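Local structure of flavin reductase domain protein (Arthrobacter sp., 2QCK) at residues 57-62 / 125-130; 34-39 / 61-66. The protein probably binds FMN in a split-barrel domain and uses a reduced nicotinamide cofactor to reduce flavin. All coordinates share one frame; numbering follows the deposited sequence.

Interaction 1: 57-62 / 125-130; sequences MARSSS and RLSFEN
The carbonyl oxygen of Asn-130 is gripped by two hydrogen bonds and one weaker C-H contact. The backbone Arg-59 N lies 2.7 Å from Asn-130 O, and its N-H aims almost straight at it, at 168°, although the nitrogen stands above the plane of the carbonyl rather than on a lone pair. Water 1 donates the second bond to Asn-130 O, at 2.7 Å, and its oxygen is also hydrogen-bonded to Ser-60 OG, 2.8 Å away, so that the serine hydroxyl reaches the loop through solvent. A C-H...O contact from Ala-58 CA, 3.4 Å from Asn-130 O, completes the grip.

The chain here is leaving strand 51-58, while Asn-130 closes the hairpin between strands 116-127 and 131-143. Since 51-58 pairs antiparallel with 131-143, and Met-57 and Ala-132 are already backbone-bonded, the Arg-59 to Asn-130 bond carries the pairing past the last strand residue. Arg-59 is already inside a type I turn from Ala-58 to Ser-61, closed by Ser-61 N on Ala-58 O at 3.0 Å.

The Arg-59 side chain lies along the loop. Its CB and CG pass beside the Asn-130 carbonyl, and CD comes within 3.6 Å of Phe-128 O. A bend at chi3 (54°) brings the guanidinium round edge-on to Glu-129 O, which lies in the guanidinium plane. NH1, above the carbonyl plane, donates to Glu-129 O at 2.8 Å along a distinctly bent path of 138°. A backbone carbonyl thus anchors one edge of the guanidinium, whose NH2 has a long, weak ion pair with a phosphate ion. The carboxylate of Glu-129 is engaged differently, in a salt bridge through OE1 with Arg-52 of the second subunit, against which Phe-128 also packs.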
HETATM    1  N   MSE A  57      -4.948   7.621   6.295  1.00 33.37           N
HETATM    2  CA  MSE A  57      -4.708   7.883   7.702  1.00 33.08           C
HETATM    3  C   MSE A  57      -5.984   8.129   8.438  1.00 34.52           C
HETATM    4  O   MSE A  57      -7.015   8.388   7.831  1.00 32.25           O
HETATM    5  CB  MSE A  57      -3.814   9.105   7.833  1.00 35.78           C
HETATM    6  CG  MSE A  57      -4.465  10.393   7.437  1.00 39.22           C
HETATM    7 SE   MSE A  57      -3.208  11.870   7.604  0.75 35.23          SE
HETATM    8  CE  MSE A  57      -2.800  11.924   9.501  1.00 32.92           C
ATOM      9  N   ALA A  58      -5.860   8.102   9.770  1.00 34.69           N
ATOM     10  CA  ALA A  58      -6.959   8.228  10.681  1.00 35.45           C
ATOM     11  C   ALA A  58      -7.120   9.726  10.950  1.00 36.11           C
ATOM     12  O   ALA A  58      -6.127  10.437  11.200  1.00 33.43           O
ATOM     13  CB  ALA A  58      -6.627   7.512  11.998  1.00 32.03           C
ATOM     14  N   ARG A  59      -8.366  10.184  10.992  1.00 35.38           N
ATOM     15  CA  ARG A  59      -8.642  11.595  11.319  1.00 36.81           C
ATOM     16  C   ARG A  59      -8.391  11.876  12.770  1.00 36.75           C
ATOM     17  O   ARG A  59      -8.309  13.042  13.175  1.00 36.48           O
ATOM     18  CB  ARG A  59     -10.060  12.004  10.922  1.00 36.94           C
ATOM     19  CG  ARG A  59     -10.268  12.022   9.419  1.00 30.84           C
ATOM     20  CD  ARG A  59     -11.678  12.526   9.023  1.00 36.89           C
ATOM     21  NE  ARG A  59     -11.953  13.835   9.623  1.00 37.26           N
ATOM     22  CZ  ARG A  59     -12.832  14.066  10.586  1.00 41.66           C
ATOM     23  NH1 ARG A  59     -13.596  13.083  11.065  1.00 42.14           N
ATOM     24  NH2 ARG A  59     -12.962  15.306  11.072  1.00 39.02           N
ATOM     25  N   SER A  60      -8.167  10.821  13.547  1.00 36.64           N
ATOM     26  CA  SER A  60      -7.771  10.975  14.957  1.00 38.30           C
ATOM     27  C   SER A  60      -6.265  10.942  15.133  1.00 37.63           C
ATOM     28  O   SER A  60      -5.805  11.076  16.217  1.00 34.51           O
ATOM     29  CB  SER A  60      -8.381   9.866  15.800  1.00 39.27           C
ATOM     30  OG  SER A  60      -8.022   8.599  15.265  1.00 45.61           O
ATOM     31  N   SER A  61      -5.481  10.759  14.073  1.00 33.01           N
ATOM     32  CA  SER A  61      -4.046  10.893  14.198  1.00 34.35           C
ATOM     33  C   SER A  61      -3.704  12.256  14.756  1.00 34.90           C
ATOM     34  O   SER A  61      -4.336  13.238  14.428  1.00 37.61           O
ATOM     35  CB  SER A  61      -3.363  10.788  12.833  1.00 36.43           C
ATOM     36  OG  SER A  61      -2.030  11.191  12.942  1.00 41.84           O
ATOM     37  N   SER A  62      -2.670  12.322  15.571  1.00 35.02           N
ATOM     38  CA  SER A  62      -2.155  13.608  16.073  1.00 32.24           C
ATOM     39  C   SER A  62      -1.674  14.483  14.908  1.00 33.68           C
ATOM     40  O   SER A  62      -1.487  15.678  15.042  1.00 37.48           O
ATOM     41  CB  SER A  62      -1.003  13.344  17.068  1.00 33.33           C
ATOM     42  OG  SER A  62       0.039  12.628  16.435  1.00 41.86           O
ATOM     43  N   ARG A 125      -7.877  15.507   0.051  1.00 34.85           N
ATOM     44  CA  ARG A 125      -8.130  14.370   0.930  1.00 32.86           C
ATOM     45  C   ARG A 125      -9.564  13.931   0.745  1.00 33.57           C
ATOM     46  O   ARG A 125     -10.468  14.787   0.689  1.00 32.09           O
ATOM     47  CB  ARG A 125      -7.945  14.775   2.404  1.00 34.09           C
ATOM     48  CG  ARG A 125      -6.691  15.582   2.668  1.00 34.19           C
ATOM     49  CD  ARG A 125      -7.013  17.007   3.024  1.00 34.30           C
ATOM     50  NE  ARG A 125      -5.803  17.817   3.108  1.00 37.76           N
ATOM     51  CZ  ARG A 125      -5.422  18.749   2.226  1.00 30.02           C
ATOM     52  NH1 ARG A 125      -6.126  19.042   1.144  1.00 37.87           N
ATOM     53  NH2 ARG A 125      -4.291  19.387   2.434  1.00 30.29           N
ATOM     54  N   LEU A 126      -9.810  12.617   0.685  1.00 34.18           N
ATOM     55  CA  LEU A 126     -11.151  12.071   0.579  1.00 32.64           C
ATOM     56  C   LEU A 126     -11.526  11.538   1.940  1.00 34.88           C
ATOM     57  O   LEU A 126     -11.051  10.454   2.340  1.00 31.29           O
ATOM     58  CB  LEU A 126     -11.122  10.946  -0.408  1.00 35.93           C
ATOM     59  CG  LEU A 126     -12.394  10.316  -0.971  1.00 38.80           C
ATOM     60  CD1 LEU A 126     -13.333  11.330  -1.593  1.00 40.70           C
ATOM     61  CD2 LEU A 126     -11.929   9.237  -1.984  1.00 37.62           C
ATOM     62  N   SER A 127     -12.340  12.293   2.671  1.00 34.28           N
ATOM     63  CA  SER A 127     -12.528  12.024   4.080  1.00 32.45           C
ATOM     64  C   SER A 127     -13.802  11.297   4.350  1.00 34.27           C
ATOM     65  O   SER A 127     -14.887  11.727   3.950  1.00 33.26           O
ATOM     66  CB  SER A 127     -12.454  13.301   4.910  1.00 37.64           C
ATOM     67  OG  SER A 127     -11.170  13.853   4.773  1.00 38.48           O
ATOM     68  N   PHE A 128     -13.657  10.183   5.053  1.00 36.81           N
ATOM     69  CA  PHE A 128     -14.789   9.459   5.565  1.00 33.56           C
ATOM     70  C   PHE A 128     -14.974   9.857   7.036  1.00 35.44           C
ATOM     71  O   PHE A 128     -14.498  10.928   7.489  1.00 40.13           O
ATOM     72  CB  PHE A 128     -14.602   7.946   5.305  1.00 32.35           C
ATOM     73  CG  PHE A 128     -14.522   7.599   3.831  1.00 28.19           C
ATOM     74  CD1 PHE A 128     -13.333   7.734   3.135  1.00 34.96           C
ATOM     75  CD2 PHE A 128     -15.663   7.237   3.128  1.00 33.98           C
ATOM     76  CE1 PHE A 128     -13.269   7.486   1.772  1.00 32.34           C
ATOM     77  CE2 PHE A 128     -15.607   6.976   1.760  1.00 23.63           C
ATOM     78  CZ  PHE A 128     -14.403   7.121   1.084  1.00 30.68           C
ATOM     79  N   GLU A 129     -15.657   9.024   7.800  1.00 36.26           N
ATOM     80  CA  GLU A 129     -15.958   9.388   9.187  1.00 36.44           C
ATOM     81  C   GLU A 129     -14.696   9.486  10.021  1.00 36.59           C
ATOM     82  O   GLU A 129     -14.514  10.417  10.771  1.00 39.89           O
ATOM     83  CB  GLU A 129     -16.860   8.348   9.826  1.00 34.58           C
ATOM     84  CG  GLU A 129     -18.117   8.002   9.025  1.00 44.28           C
ATOM     85  CD  GLU A 129     -17.888   6.926   7.976  1.00 41.40           C
ATOM     86  OE1 GLU A 129     -16.740   6.768   7.573  1.00 52.31           O
ATOM     87  OE2 GLU A 129     -18.852   6.251   7.574  1.00 48.57           O
ATOM     88  N   ASN A 130     -13.828   8.492   9.936  1.00 36.07           N
ATOM     89  CA  ASN A 130     -12.672   8.489  10.805  1.00 36.96           C
ATOM     90  C   ASN A 130     -11.371   8.351  10.092  1.00 33.96           C
ATOM     91  O   ASN A 130     -10.315   8.314  10.739  1.00 30.21           O
ATOM     92  CB  ASN A 130     -12.800   7.342  11.771  1.00 41.30           C
ATOM     93  CG  ASN A 130     -14.025   7.461  12.649  1.00 45.08           C
ATOM     94  OD1 ASN A 130     -14.110   8.382  13.453  1.00 55.18           O
ATOM     95  ND2 ASN A 130     -14.970   6.525  12.512  1.00 46.60           N
TER
HETATM   96  O   HOH W   1      -9.996   7.993  13.427  1.00 63.78           O

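Interaction 2: 34-39 / 61-66; sequences TPYGFT and SSSWPA. With PO4 (phosphate ion), chain B.
A buried serine set between two aromatic rings is the unusual feature of this contact: Ser-63 reaches between Tyr-36 and Phe-38 of one strand. Its OG, anti to its own carbonyl carbon, sits 3.5 Å from Phe-38 CD1 and at the edge of the Tyr-36 ring, while its CB packs on the same flank of Phe-38. The phenylalanine comes up with CG in the crowded position between backbone N and carbonyl carbon (chi1 53°).

Over one face of Tyr-36 lies the methyl of Ala-66, a CH-pi contact with CB 4.3 Å from the ring centroid of Tyr-36. Along the CD2-CE2 side, Ser-62 O approaches obliquely, 3.6 Å from Tyr-36 CE2.

The serine run is shaped by an ST turn. Ser-61 OG accepts from Ser-63 N at 2.9 Å (162°), a capping bond, and the type I turn to Trp-64 leads directly into the helix. Trp-64, its CG anti to the backbone N (chi1 169°), projects from the far side of that turn and makes a weak bond from NE1 to the phosphate atom O3, 2.8 Å long. Its side chain packs on Met-57, Arg-59, Arg-125 and Ser-127. An alanine here removes the indole, and with it the NE1 bond, and would probably loosen the packing of the helix start on strands 51-58 and 116-127.

Helix 64-69 starts between two parts of the sheet: Ala-66 faces Val-29 and Tyr-31 of strand 22-31, the partner of strand 34-40, whereas Trp-64 leans on strands 51-58 and 116-127, and Phe-38 spans from Ile-27 to Phe-55 and Met-57.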
ATOM      1  N   THR A  34       5.475  24.016  13.228  1.00 35.23           N
ATOM      2  CA  THR A  34       5.779  22.883  14.097  1.00 35.58           C
ATOM      3  C   THR A  34       5.813  21.649  13.216  1.00 33.32           C
ATOM      4  O   THR A  34       4.904  21.472  12.455  1.00 33.48           O
ATOM      5  CB  THR A  34       4.701  22.733  15.176  1.00 36.58           C
ATOM      6  OG1 THR A  34       4.740  23.858  16.058  1.00 40.47           O
ATOM      7  CG2 THR A  34       4.946  21.517  15.994  1.00 37.27           C
ATOM      8  N   PRO A  35       6.880  20.832  13.288  1.00 34.24           N
ATOM      9  CA  PRO A  35       6.945  19.615  12.498  1.00 34.97           C
ATOM     10  C   PRO A  35       6.079  18.508  13.052  1.00 33.88           C
ATOM     11  O   PRO A  35       6.025  18.293  14.256  1.00 37.54           O
ATOM     12  CB  PRO A  35       8.411  19.204  12.574  1.00 34.31           C
ATOM     13  CG  PRO A  35       8.897  19.742  13.873  1.00 36.32           C
ATOM     14  CD  PRO A  35       8.109  21.029  14.084  1.00 36.21           C
ATOM     15  N   TYR A  36       5.398  17.825  12.156  1.00 33.34           N
ATOM     16  CA  TYR A  36       4.627  16.644  12.481  1.00 29.08           C
ATOM     17  C   TYR A  36       5.063  15.563  11.529  1.00 31.80           C
ATOM     18  O   TYR A  36       5.507  15.862  10.427  1.00 32.77           O
ATOM     19  CB  TYR A  36       3.156  16.895  12.257  1.00 33.64           C
ATOM     20  CG  TYR A  36       2.524  17.770  13.279  1.00 33.68           C
ATOM     21  CD1 TYR A  36       2.675  19.129  13.222  1.00 32.11           C
ATOM     22  CD2 TYR A  36       1.774  17.234  14.292  1.00 41.17           C
ATOM     23  CE1 TYR A  36       2.100  19.950  14.149  1.00 37.09           C
ATOM     24  CE2 TYR A  36       1.187  18.031  15.216  1.00 42.45           C
ATOM     25  CZ  TYR A  36       1.360  19.388  15.151  1.00 42.85           C
ATOM     26  OH  TYR A  36       0.768  20.192  16.100  1.00 44.80           O
ATOM     27  N   GLY A  37       4.898  14.301  11.922  1.00 30.67           N
ATOM     28  CA  GLY A  37       5.207  13.201  11.004  1.00 32.05           C
ATOM     29  C   GLY A  37       4.772  11.889  11.583  1.00 32.36           C
ATOM     30  O   GLY A  37       4.543  11.784  12.771  1.00 34.49           O
ATOM     31  N   PHE A  38       4.655  10.869  10.747  1.00 34.60           N
ATOM     32  CA  PHE A  38       4.149   9.617  11.250  1.00 33.17           C
ATOM     33  C   PHE A  38       4.548   8.465  10.325  1.00 33.43           C
ATOM     34  O   PHE A  38       4.699   8.645   9.127  1.00 30.50           O
ATOM     35  CB  PHE A  38       2.623   9.729  11.430  1.00 37.75           C
ATOM     36  CG  PHE A  38       1.907  10.188  10.200  1.00 39.79           C
ATOM     37  CD1 PHE A  38       1.806  11.559   9.886  1.00 36.72           C
ATOM     38  CD2 PHE A  38       1.388   9.272   9.314  1.00 36.57           C
ATOM     39  CE1 PHE A  38       1.169  11.997   8.731  1.00 37.58           C
ATOM     40  CE2 PHE A  38       0.768   9.698   8.149  1.00 37.39           C
ATOM     41  CZ  PHE A  38       0.641  11.084   7.883  1.00 38.25           C
ATOM     42  N   THR A  39       4.771   7.298  10.910  1.00 29.61           N
ATOM     43  CA  THR A  39       5.096   6.088  10.176  1.00 32.23           C
ATOM     44  C   THR A  39       3.825   5.669   9.487  1.00 28.79           C
ATOM     45  O   THR A  39       2.768   5.780  10.062  1.00 31.11           O
ATOM     46  CB  THR A  39       5.636   4.997  11.170  1.00 33.29           C
ATOM     47  OG1 THR A  39       6.859   5.474  11.707  1.00 32.83           O
ATOM     48  CG2 THR A  39       5.907   3.594  10.535  1.00 28.94           C
ATOM     49  N   SER A  61      -5.481  10.759  14.073  1.00 33.01           N
ATOM     50  CA  SER A  61      -4.046  10.893  14.198  1.00 34.35           C
ATOM     51  C   SER A  61      -3.704  12.256  14.756  1.00 34.90           C
ATOM     52  O   SER A  61      -4.336  13.238  14.428  1.00 37.61           O
ATOM     53  CB  SER A  61      -3.363  10.788  12.833  1.00 36.43           C
ATOM     54  OG  SER A  61      -2.030  11.191  12.942  1.00 41.84           O
ATOM     55  N   SER A  62      -2.670  12.322  15.571  1.00 35.02           N
ATOM     56  CA  SER A  62      -2.155  13.608  16.073  1.00 32.24           C
ATOM     57  C   SER A  62      -1.674  14.483  14.908  1.00 33.68           C
ATOM     58  O   SER A  62      -1.487  15.678  15.042  1.00 37.48           O
ATOM     59  CB  SER A  62      -1.003  13.344  17.068  1.00 33.33           C
ATOM     60  OG  SER A  62       0.039  12.628  16.435  1.00 41.86           O
ATOM     61  N   SER A  63      -1.472  13.890  13.751  1.00 35.99           N
ATOM     62  CA  SER A  63      -1.022  14.644  12.602  1.00 35.95           C
ATOM     63  C   SER A  63      -2.151  15.000  11.628  1.00 36.45           C
ATOM     64  O   SER A  63      -1.875  15.572  10.565  1.00 33.93           O
ATOM     65  CB  SER A  63       0.016  13.822  11.840  1.00 36.92           C
ATOM     66  OG  SER A  63       1.116  13.523  12.675  1.00 35.53           O
ATOM     67  N   TRP A  64      -3.401  14.661  11.928  1.00 35.14           N
ATOM     68  CA  TRP A  64      -4.483  14.926  10.945  1.00 35.14           C
ATOM     69  C   TRP A  64      -4.687  16.446  10.681  1.00 33.46           C
ATOM     70  O   TRP A  64      -4.774  16.874   9.520  1.00 36.08           O
ATOM     71  CB  TRP A  64      -5.798  14.229  11.345  1.00 37.41           C
ATOM     72  CG  TRP A  64      -6.935  14.710  10.519  1.00 36.14           C
ATOM     73  CD1 TRP A  64      -7.945  15.551  10.907  1.00 34.50           C
ATOM     74  CD2 TRP A  64      -7.106  14.496   9.117  1.00 38.24           C
ATOM     75  NE1 TRP A  64      -8.775  15.821   9.836  1.00 32.94           N
ATOM     76  CE2 TRP A  64      -8.283  15.190   8.722  1.00 32.06           C
ATOM     77  CE3 TRP A  64      -6.416  13.743   8.165  1.00 38.03           C
ATOM     78  CZ2 TRP A  64      -8.755  15.169   7.436  1.00 34.64           C
ATOM     79  CZ3 TRP A  64      -6.888  13.748   6.871  1.00 34.67           C
ATOM     80  CH2 TRP A  64      -8.048  14.452   6.521  1.00 37.66           C
ATOM     81  N   PRO A  65      -4.741  17.262  11.733  1.00 34.91           N
ATOM     82  CA  PRO A  65      -4.909  18.658  11.500  1.00 32.33           C
ATOM     83  C   PRO A  65      -3.797  19.245  10.655  1.00 32.92           C
ATOM     84  O   PRO A  65      -4.076  20.122   9.859  1.00 34.08           O
ATOM     85  CB  PRO A  65      -4.926  19.252  12.912  1.00 33.30           C
ATOM     86  CG  PRO A  65      -5.461  18.152  13.738  1.00 39.07           C
ATOM     87  CD  PRO A  65      -4.737  16.969  13.174  1.00 34.21           C
ATOM     88  N   ALA A  66      -2.559  18.771  10.819  1.00 30.66           N
ATOM     89  CA  ALA A  66      -1.422  19.253   9.999  1.00 30.39           C
ATOM     90  C   ALA A  66      -1.687  18.918   8.542  1.00 31.34           C
ATOM     91  O   ALA A  66      -1.567  19.775   7.652  1.00 34.19           O
ATOM     92  CB  ALA A  66      -0.096  18.626  10.439  1.00 30.78           C
TER
HETATM   93  P   PO4 B 167     -11.014  18.694   9.053  0.50 40.39           P
HETATM   94  O1  PO4 B 167     -10.617  19.643   7.948  0.50 31.76           O
HETATM   95  O2  PO4 B 167     -11.619  17.428   8.472  0.50 46.70           O
HETATM   96  O3  PO4 B 167      -9.737  18.430   9.802  0.50 46.34           O
HETATM   97  O4  PO4 B 167     -12.010  19.308  10.018  0.50 44.65           O

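In the fold
Segments 57-62 of interaction 1 and 61-66 of interaction 2 overlap at Ser-61 and Ser-62: strand 51-58 ends in the first, helix 64-69 begins in the second. The centres of the two interactions are about 12 Å apart, and Trp-64 bridges them. Its CB packs 3.3 Å from Arg-59 O and its CH2 lies 3.6 Å from Ser-127 OG, while Met-57 CE comes within 3.7 Å of Trp-64 N. The indole and the guanidinium of Arg-59 both approach the same phosphate ion, each through a weak interaction. That ion probably came from the crystallisation liquor, so it may mark an anion-binding spot but does not establish a flavin site.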